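Local coordinates for porin (Rhodobacter blasticus, PDB 3PRN), which forms channels across the outer membrane that let small hydrophilic solutes diffuse passively, up to about 0.6 kDa, at residues S158-W170 with A178-D190. The protein carries 1 engineered substitution. Residues are numbered along the deposited sequence; the frame is centred on the assembly and turned at random.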
loop_
_atom_site.group_PDB
_atom_site.type_symbol
_atom_site.label_atom_id
_atom_site.label_comp_id
_atom_site.label_asym_id
_atom_site.label_seq_id
_atom_site.Cartn_x
_atom_site.Cartn_y
_atom_site.Cartn_z
ATOM N N SER A 158 -14.990 -12.522 29.117
ATOM C CA SER A 158 -14.618 -12.293 30.529
ATOM C C SER A 158 -13.139 -12.502 30.757
ATOM O O SER A 158 -12.601 -12.256 31.863
ATOM C CB SER A 158 -15.450 -13.277 31.380
ATOM O OG SER A 158 -15.010 -14.595 30.985
ATOM N N LEU A 159 -12.388 -12.944 29.756
ATOM C CA LEU A 159 -10.954 -13.126 29.936
ATOM C C LEU A 159 -10.125 -11.928 29.505
ATOM O O LEU A 159 -8.873 -11.982 29.563
ATOM C CB LEU A 159 -10.532 -14.386 29.146
ATOM C CG LEU A 159 -11.233 -15.676 29.664
ATOM C CD1 LEU A 159 -11.051 -16.829 28.712
ATOM C CD2 LEU A 159 -10.660 -16.030 31.035
ATOM N N VAL A 160 -10.738 -10.859 28.968
ATOM C CA VAL A 160 -9.937 -9.701 28.503
ATOM C C VAL A 160 -10.513 -8.427 29.080
ATOM O O VAL A 160 -11.683 -8.380 29.471
ATOM C CB VAL A 160 -9.860 -9.628 26.957
ATOM C CG1 VAL A 160 -9.178 -10.897 26.428
ATOM C CG2 VAL A 160 -11.199 -9.514 26.301
ATOM N N THR A 161 -9.756 -7.373 29.166
ATOM C CA THR A 161 -10.298 -6.121 29.697
ATOM C C THR A 161 -10.727 -5.237 28.533
ATOM O O THR A 161 -9.874 -4.902 27.719
ATOM C CB THR A 161 -9.173 -5.376 30.462
ATOM O OG1 THR A 161 -8.623 -6.292 31.416
ATOM C CG2 THR A 161 -9.643 -4.104 31.099
ATOM N N GLU A 162 -11.965 -4.859 28.466
ATOM C CA GLU A 162 -12.425 -3.996 27.370
ATOM C C GLU A 162 -12.458 -2.553 27.851
ATOM O O GLU A 162 -12.640 -2.334 29.042
ATOM C CB GLU A 162 -13.831 -4.426 26.914
ATOM C CG GLU A 162 -13.767 -5.803 26.247
ATOM C CD GLU A 162 -14.092 -6.920 27.216
ATOM O OE1 GLU A 162 -14.709 -6.686 28.278
ATOM O OE2 GLU A 162 -13.717 -8.088 26.940
ATOM N N GLU A 163 -12.280 -1.590 26.944
ATOM C CA GLU A 163 -12.284 -0.192 27.295
ATOM C C GLU A 163 -13.617 0.432 26.890
ATOM O O GLU A 163 -14.074 0.288 25.754
ATOM C CB GLU A 163 -11.141 0.530 26.574
ATOM C CG GLU A 163 -11.159 2.031 26.807
ATOM C CD GLU A 163 -10.245 2.766 25.845
ATOM O OE1 GLU A 163 -10.704 3.170 24.714
ATOM O OE2 GLU A 163 -9.016 2.971 26.164
ATOM N N PHE A 164 -14.249 1.111 27.827
ATOM C CA PHE A 164 -15.508 1.804 27.528
ATOM C C PHE A 164 -15.329 3.290 27.783
ATOM O O PHE A 164 -14.860 3.710 28.850
ATOM C CB PHE A 164 -16.667 1.283 28.372
ATOM C CG PHE A 164 -17.945 2.059 28.065
ATOM C CD1 PHE A 164 -18.594 1.882 26.836
ATOM C CD2 PHE A 164 -18.453 2.962 29.002
ATOM C CE1 PHE A 164 -19.749 2.617 26.543
ATOM C CE2 PHE A 164 -19.605 3.700 28.708
ATOM C CZ PHE A 164 -20.252 3.528 27.478
ATOM N N GLY A 165 -15.703 4.074 26.797
ATOM C CA GLY A 165 -15.514 5.518 26.880
ATOM C C GLY A 165 -16.773 6.295 26.562
ATOM O O GLY A 165 -17.539 5.966 25.637
ATOM N N ILE A 166 -16.877 7.466 27.202
ATOM C CA ILE A 166 -17.984 8.369 26.814
ATOM C C ILE A 166 -17.523 9.797 26.868
ATOM O O ILE A 166 -16.697 10.196 27.726
ATOM C CB ILE A 166 -19.225 8.121 27.697
ATOM C CG1 ILE A 166 -20.324 9.128 27.327
ATOM C CG2 ILE A 166 -18.909 8.274 29.160
ATOM C CD1 ILE A 166 -21.683 8.566 27.729
ATOM N N ALA A 167 -18.042 10.650 26.010
ATOM C CA ALA A 167 -17.666 12.039 25.965
ATOM C C ALA A 167 -18.728 12.919 25.317
ATOM O O ALA A 167 -19.539 12.502 24.515
ATOM C CB ALA A 167 -16.317 12.233 25.213
ATOM N N ALA A 168 -18.645 14.203 25.649
ATOM C CA ALA A 168 -19.491 15.216 25.050
ATOM C C ALA A 168 -18.814 16.563 25.038
ATOM O O ALA A 168 -17.896 16.884 25.818
ATOM C CB ALA A 168 -20.846 15.277 25.800
ATOM N N ASP A 169 -19.138 17.364 24.038
ATOM C CA ASP A 169 -18.698 18.728 23.969
ATOM C C ASP A 169 -19.869 19.597 23.451
ATOM O O ASP A 169 -20.880 19.164 22.871
ATOM C CB ASP A 169 -17.427 18.996 23.210
ATOM C CG ASP A 169 -17.419 18.432 21.796
ATOM O OD1 ASP A 169 -18.237 18.899 20.974
ATOM O OD2 ASP A 169 -16.621 17.515 21.515
ATOM N N TRP A 170 -19.688 20.883 23.726
ATOM C CA TRP A 170 -20.743 21.853 23.460
ATOM C C TRP A 170 -20.079 23.198 23.263
ATOM O O TRP A 170 -19.141 23.584 23.956
ATOM C CB TRP A 170 -21.739 21.893 24.656
ATOM C CG TRP A 170 -22.697 23.047 24.414
ATOM C CD1 TRP A 170 -23.837 23.011 23.652
ATOM C CD2 TRP A 170 -22.541 24.391 24.868
ATOM N NE1 TRP A 170 -24.380 24.268 23.600
ATOM C CE2 TRP A 170 -23.608 25.132 24.337
ATOM C CE3 TRP A 170 -21.590 25.044 25.660
ATOM C CZ2 TRP A 170 -23.773 26.498 24.582
ATOM C CZ3 TRP A 170 -21.743 26.398 25.908
ATOM C CH2 TRP A 170 -22.834 27.108 25.372
ATOM N N ALA A 178 -16.279 20.740 27.482
ATOM C CA ALA A 178 -16.082 19.368 27.014
ATOM C C ALA A 178 -15.759 18.502 28.226
ATOM O O ALA A 178 -15.156 18.981 29.181
ATOM C CB ALA A 178 -14.936 19.325 25.999
ATOM N N ALA A 179 -16.157 17.257 28.173
ATOM C CA ALA A 179 -15.862 16.343 29.283
ATOM C C ALA A 179 -15.788 14.935 28.685
ATOM O O ALA A 179 -16.461 14.646 27.664
ATOM C CB ALA A 179 -16.995 16.464 30.298
ATOM N N ALA A 180 -15.030 14.091 29.329
ATOM C CA ALA A 180 -14.864 12.722 28.866
ATOM C C ALA A 180 -14.513 11.843 30.059
ATOM O O ALA A 180 -13.809 12.301 30.960
ATOM C CB ALA A 180 -13.751 12.648 27.833
ATOM N N TYR A 181 -14.891 10.580 29.971
ATOM C CA TYR A 181 -14.587 9.608 31.005
ATOM C C TYR A 181 -14.401 8.253 30.329
ATOM O O TYR A 181 -15.249 7.920 29.478
ATOM C CB TYR A 181 -15.795 9.546 31.993
ATOM C CG TYR A 181 -15.552 8.540 33.095
ATOM C CD1 TYR A 181 -14.692 8.866 34.140
ATOM C CD2 TYR A 181 -16.156 7.308 33.110
ATOM C CE1 TYR A 181 -14.445 7.977 35.185
ATOM C CE2 TYR A 181 -15.950 6.425 34.161
ATOM C CZ TYR A 181 -15.069 6.747 35.165
ATOM O OH TYR A 181 -14.828 5.860 36.208
ATOM N N THR A 182 -13.423 7.498 30.667
ATOM C CA THR A 182 -13.124 6.208 30.101
ATOM C C THR A 182 -12.724 5.220 31.175
ATOM O O THR A 182 -11.805 5.539 31.941
ATOM C CB THR A 182 -11.912 6.326 29.100
ATOM O OG1 THR A 182 -12.360 7.196 28.053
ATOM C CG2 THR A 182 -11.545 4.974 28.524
ATOM N N THR A 183 -13.371 4.055 31.246
ATOM C CA THR A 183 -12.997 3.078 32.251
ATOM C C THR A 183 -12.112 2.017 31.599
ATOM O O THR A 183 -12.249 1.661 30.398
ATOM C CB THR A 183 -14.225 2.442 32.946
ATOM O OG1 THR A 183 -14.992 1.795 31.927
ATOM C CG2 THR A 183 -15.199 3.478 33.486
ATOM N N ASP A 184 -11.138 1.548 32.344
ATOM C CA ASP A 184 -10.174 0.548 31.941
ATOM C C ASP A 184 -9.492 0.981 30.613
ATOM O O ASP A 184 -9.324 0.213 29.674
ATOM C CB ASP A 184 -10.766 -0.816 31.760
ATOM C CG ASP A 184 -11.343 -1.443 33.026
ATOM O OD1 ASP A 184 -10.945 -1.111 34.148
ATOM O OD2 ASP A 184 -12.223 -2.311 32.849
ATOM N N ALA A 185 -9.095 2.236 30.635
ATOM C CA ALA A 185 -8.451 2.873 29.492
ATOM C C ALA A 185 -7.205 2.102 29.084
ATOM O O ALA A 185 -6.384 1.744 29.938
ATOM C CB ALA A 185 -8.118 4.326 29.834
ATOM N N GLY A 186 -7.097 1.814 27.764
ATOM C CA GLY A 186 -5.925 1.119 27.257
ATOM C C GLY A 186 -5.972 -0.367 27.570
ATOM O O GLY A 186 -4.989 -1.056 27.340
ATOM N N GLY A 187 -7.116 -0.822 28.056
ATOM C CA GLY A 187 -7.248 -2.238 28.400
ATOM C C GLY A 187 -6.495 -2.532 29.719
ATOM O O GLY A 187 -6.184 -3.684 29.987
ATOM N N ILE A 188 -6.270 -1.526 30.546
ATOM C CA ILE A 188 -5.589 -1.713 31.844
ATOM C C ILE A 188 -6.632 -1.649 32.951
ATOM O O ILE A 188 -7.308 -0.615 33.109
ATOM C CB ILE A 188 -4.547 -0.602 32.010
ATOM C CG1 ILE A 188 -3.504 -0.778 30.883
ATOM C CG2 ILE A 188 -3.875 -0.641 33.384
ATOM C CD1 ILE A 188 -2.777 0.531 30.594
ATOM N N VAL A 189 -6.788 -2.758 33.682
ATOM C CA VAL A 189 -7.811 -2.765 34.740
ATOM C C VAL A 189 -7.606 -1.603 35.707
ATOM O O VAL A 189 -6.490 -1.395 36.161
ATOM C CB VAL A 189 -7.699 -4.092 35.560
ATOM C CG1 VAL A 189 -8.786 -4.148 36.622
ATOM C CG2 VAL A 189 -7.813 -5.300 34.638
ATOM N N ASP A 190 -8.670 -0.932 36.067
ATOM C CA ASP A 190 -8.767 0.155 36.982
ATOM C C ASP A 190 -8.096 1.440 36.531
ATOM O O ASP A 190 -8.002 2.385 37.336
ATOM C CB ASP A 190 -8.243 -0.226 38.385
ATOM C CG ASP A 190 -9.117 -1.331 38.996
ATOM O OD1 ASP A 190 -10.360 -1.340 38.837
ATOM O OD2 ASP A 190 -8.528 -2.240 39.644
#
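The carboxylate of E163 takes the CG2 methyl of T182 over one face, with CD 3.7 Å from CG2. At its edge, OE2 accepts the backbone N-H of G186 at 2.8 Å, on the anti side and 18° out of the carboxylate plane. The carboxylate of D184 is met similarly: T161 CG2 lies over one face, 3.6 Å from OD2, and OD1 accepts the N-H of D190, in its own segment, on the anti side and 28° out of plane. These groups meet at the open end of a beta hairpin, where strands 163-171 and 175-183, neighbours in the 16-stranded antiparallel porin barrel, run out into loops.

I166 with Y181 and A168 with A179 are hydrogen-bonded pairs, each joined by two nearly straight bonds. T183 N reaches F164 O at 2.8 Å, but the return bond from F164 N to T183 O is weak. F164, I166, A168, A179 and Y181 put their side chains on one face of the sheet. A detergent molecule near F164 is consistent with this being the outer, lipid-facing side. A167, A180 and T182 lie on the other face, against the short helix 88-91 and V92 just after it, inside the barrel.

E163 bridges strand and turn. Its CG is anti to the backbone N (chi1 175°) and the chain beyond is extended, which carries OE2 along T182 to the 184-187 turn. OE2 also accepts the backbone N-H of F115, so two donors hold this buried oxygen. An alanine here would remove that acceptor and is likely to leave the N-H groups of G186 and F115 without a mate and a gap beside the T182 methyl. T161 packs its CB 3.5 Å from G187 O, and its OG1 is 3.5 Å from V189 CG2.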